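Local coordinates for chemotaxis signal transduction protein (Thermoanaerobacter tengcongensis, PDB 2QDL) that probably acts as the CheW scaffold of bacterial chemotaxis, coupling chemoreceptors to the histidine kinase CheA, at residues Tyr24-Phe29 / Ile84-Leu89. Residues are numbered along the deposited sequence; the frame is centred on the assembly and turned at random.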
loop_
_atom_site.group_PDB
_atom_site.type_symbol
_atom_site.label_atom_id
_atom_site.label_comp_id
_atom_site.label_asym_id
_atom_site.label_seq_id
_atom_site.Cartn_x
_atom_site.Cartn_y
_atom_site.Cartn_z
ATOM N N TYR A 24 -2.427 7.446 3.587
ATOM C CA TYR A 24 -1.562 6.931 2.542
ATOM C C TYR A 24 -2.425 6.650 1.335
ATOM O O TYR A 24 -3.641 6.445 1.478
ATOM C CB TYR A 24 -0.814 5.667 3.040
ATOM C CG TYR A 24 0.184 6.039 4.114
ATOM C CD1 TYR A 24 -0.203 6.157 5.444
ATOM C CD2 TYR A 24 1.497 6.346 3.782
ATOM C CE1 TYR A 24 0.698 6.538 6.422
ATOM C CE2 TYR A 24 2.416 6.714 4.763
ATOM C CZ TYR A 24 2.000 6.818 6.067
ATOM O OH TYR A 24 2.892 7.209 7.009
ATOM N N GLY A 25 -1.816 6.634 0.154
ATOM C CA GLY A 25 -2.572 6.266 -1.035
ATOM C C GLY A 25 -1.880 5.405 -2.075
ATOM O O GLY A 25 -0.647 5.341 -2.147
ATOM N N LEU A 26 -2.705 4.759 -2.894
ATOM C CA LEU A 26 -2.247 4.044 -4.076
ATOM C C LEU A 26 -3.165 4.392 -5.237
ATOM O O LEU A 26 -4.373 4.605 -5.039
ATOM C CB LEU A 26 -2.278 2.529 -3.856
ATOM C CG LEU A 26 -1.193 1.939 -2.965
ATOM C CD1 LEU A 26 -1.540 0.489 -2.517
ATOM C CD2 LEU A 26 0.186 2.011 -3.676
ATOM N N ASP A 27 -2.602 4.447 -6.435
ATOM C CA ASP A 27 -3.405 4.548 -7.641
ATOM C C ASP A 27 -4.292 3.311 -7.678
ATOM O O ASP A 27 -3.828 2.206 -7.444
ATOM C CB ASP A 27 -2.516 4.631 -8.895
ATOM C CG ASP A 27 -3.284 5.090 -10.140
ATOM O OD1 ASP A 27 -4.317 4.488 -10.505
ATOM O OD2 ASP A 27 -2.865 6.092 -10.745
ATOM N N ILE A 28 -5.579 3.517 -7.939
ATOM C CA ILE A 28 -6.541 2.420 -8.141
ATOM C C ILE A 28 -6.019 1.363 -9.142
ATOM O O ILE A 28 -6.336 0.193 -9.016
ATOM C CB ILE A 28 -7.961 2.965 -8.546
ATOM C CG1 ILE A 28 -9.001 1.848 -8.640
ATOM C CG2 ILE A 28 -7.921 3.678 -9.905
ATOM C CD1 ILE A 28 -9.226 1.052 -7.372
ATOM N N PHE A 29 -5.213 1.785 -10.116
ATOM C CA PHE A 29 -4.600 0.893 -11.079
ATOM C C PHE A 29 -3.733 -0.160 -10.384
ATOM O O PHE A 29 -3.630 -1.287 -10.863
ATOM C CB PHE A 29 -3.730 1.703 -12.050
ATOM C CG PHE A 29 -3.153 0.876 -13.183
ATOM C CD1 PHE A 29 -3.944 0.501 -14.261
ATOM C CD2 PHE A 29 -1.826 0.458 -13.153
ATOM C CE1 PHE A 29 -3.411 -0.283 -15.304
ATOM C CE2 PHE A 29 -1.287 -0.309 -14.201
ATOM C CZ PHE A 29 -2.091 -0.679 -15.271
ATOM N N ILE A 84 -5.161 -5.007 1.093
ATOM C CA ILE A 84 -5.117 -4.553 -0.303
ATOM C C ILE A 84 -4.178 -5.449 -1.077
ATOM O O ILE A 84 -2.976 -5.542 -0.758
ATOM C CB ILE A 84 -4.628 -3.100 -0.422
ATOM C CG1 ILE A 84 -5.512 -2.173 0.447
ATOM C CG2 ILE A 84 -4.599 -2.667 -1.869
ATOM C CD1 ILE A 84 -5.072 -0.734 0.443
ATOM N N ILE A 85 -4.732 -6.110 -2.088
ATOM C CA ILE A 85 -3.941 -6.970 -2.966
ATOM C C ILE A 85 -3.327 -6.141 -4.073
ATOM O O ILE A 85 -4.023 -5.456 -4.837
ATOM C CB ILE A 85 -4.751 -8.142 -3.541
ATOM C CG1 ILE A 85 -5.540 -8.870 -2.438
ATOM C CG2 ILE A 85 -3.866 -9.099 -4.416
ATOM C CD1 ILE A 85 -4.714 -9.454 -1.315
ATOM N N VAL A 86 -2.006 -6.190 -4.133
ATOM C CA VAL A 86 -1.245 -5.489 -5.156
ATOM C C VAL A 86 -0.355 -6.519 -5.921
ATOM O O VAL A 86 -0.407 -7.724 -5.668
ATOM C CB VAL A 86 -0.388 -4.323 -4.524
ATOM C CG1 VAL A 86 -1.282 -3.348 -3.726
ATOM C CG2 VAL A 86 0.739 -4.881 -3.643
ATOM N N GLU A 87 0.445 -6.026 -6.856
ATOM C CA GLU A 87 1.365 -6.862 -7.624
ATOM C C GLU A 87 2.715 -6.181 -7.602
ATOM O O GLU A 87 2.806 -5.009 -7.881
ATOM C CB GLU A 87 0.883 -7.025 -9.062
ATOM C CG GLU A 87 1.824 -7.838 -9.901
ATOM C CD GLU A 87 1.484 -7.795 -11.393
ATOM O OE1 GLU A 87 1.795 -6.794 -12.104
ATOM O OE2 GLU A 87 0.914 -8.793 -11.850
ATOM N N ILE A 88 3.731 -6.907 -7.176
ATOM C CA ILE A 88 5.069 -6.385 -7.034
ATOM C C ILE A 88 5.953 -7.383 -7.763
ATOM O O ILE A 88 5.976 -8.582 -7.426
ATOM C CB ILE A 88 5.503 -6.272 -5.553
ATOM C CG1 ILE A 88 4.583 -5.320 -4.780
ATOM C CG2 ILE A 88 6.959 -5.826 -5.446
ATOM C CD1 ILE A 88 4.890 -5.305 -3.317
ATOM N N LEU A 89 6.618 -6.871 -8.795
ATOM C CA LEU A 89 7.482 -7.632 -9.678
ATOM C C LEU A 89 6.749 -8.856 -10.218
ATOM O O LEU A 89 7.268 -9.971 -10.178
ATOM C CB LEU A 89 8.797 -7.990 -8.942
ATOM C CG LEU A 89 9.716 -6.813 -8.576
ATOM C CD1 LEU A 89 10.847 -7.309 -7.733
ATOM C CD2 LEU A 89 10.252 -6.101 -9.826
#
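L26 bridges the two strands through one methyl, CD1, which lies 4.0 Å from CG1 of V86 and 4.4 Å from CG2 of I84. Its CB points toward 84-89, and the first torsion (chi1 -74°), with CG anti to the carbonyl carbon and beside the backbone N, goes with CD1 meeting V86. The L26 and V86 side chains cross at about a right angle; the whole contact buries 77 Å². Leucine suits this place because it branches at CG, one carbon beyond CB, which carries CD1 across to 84-89 over a gap that no backbone hydrogen bond spans; I84 and V86, branched at CB, offer methyls close to their own strand.

The two strands, 22-27 and 82-88, are not paired with each other. Each is hydrogen-bonded into the curled sheet of the CheW fold, built from two small beta-barrels, and L26 meets its partners in the buried apolar core, where L95 and L141 also touch it.

D27 is polar and partly exposed, and its OD1 accepts the backbone N-H of F29 at 2.9 Å in an Asx turn, met on the anti side and nearly straight (167°), while OD2 forms a salt bridge with K12.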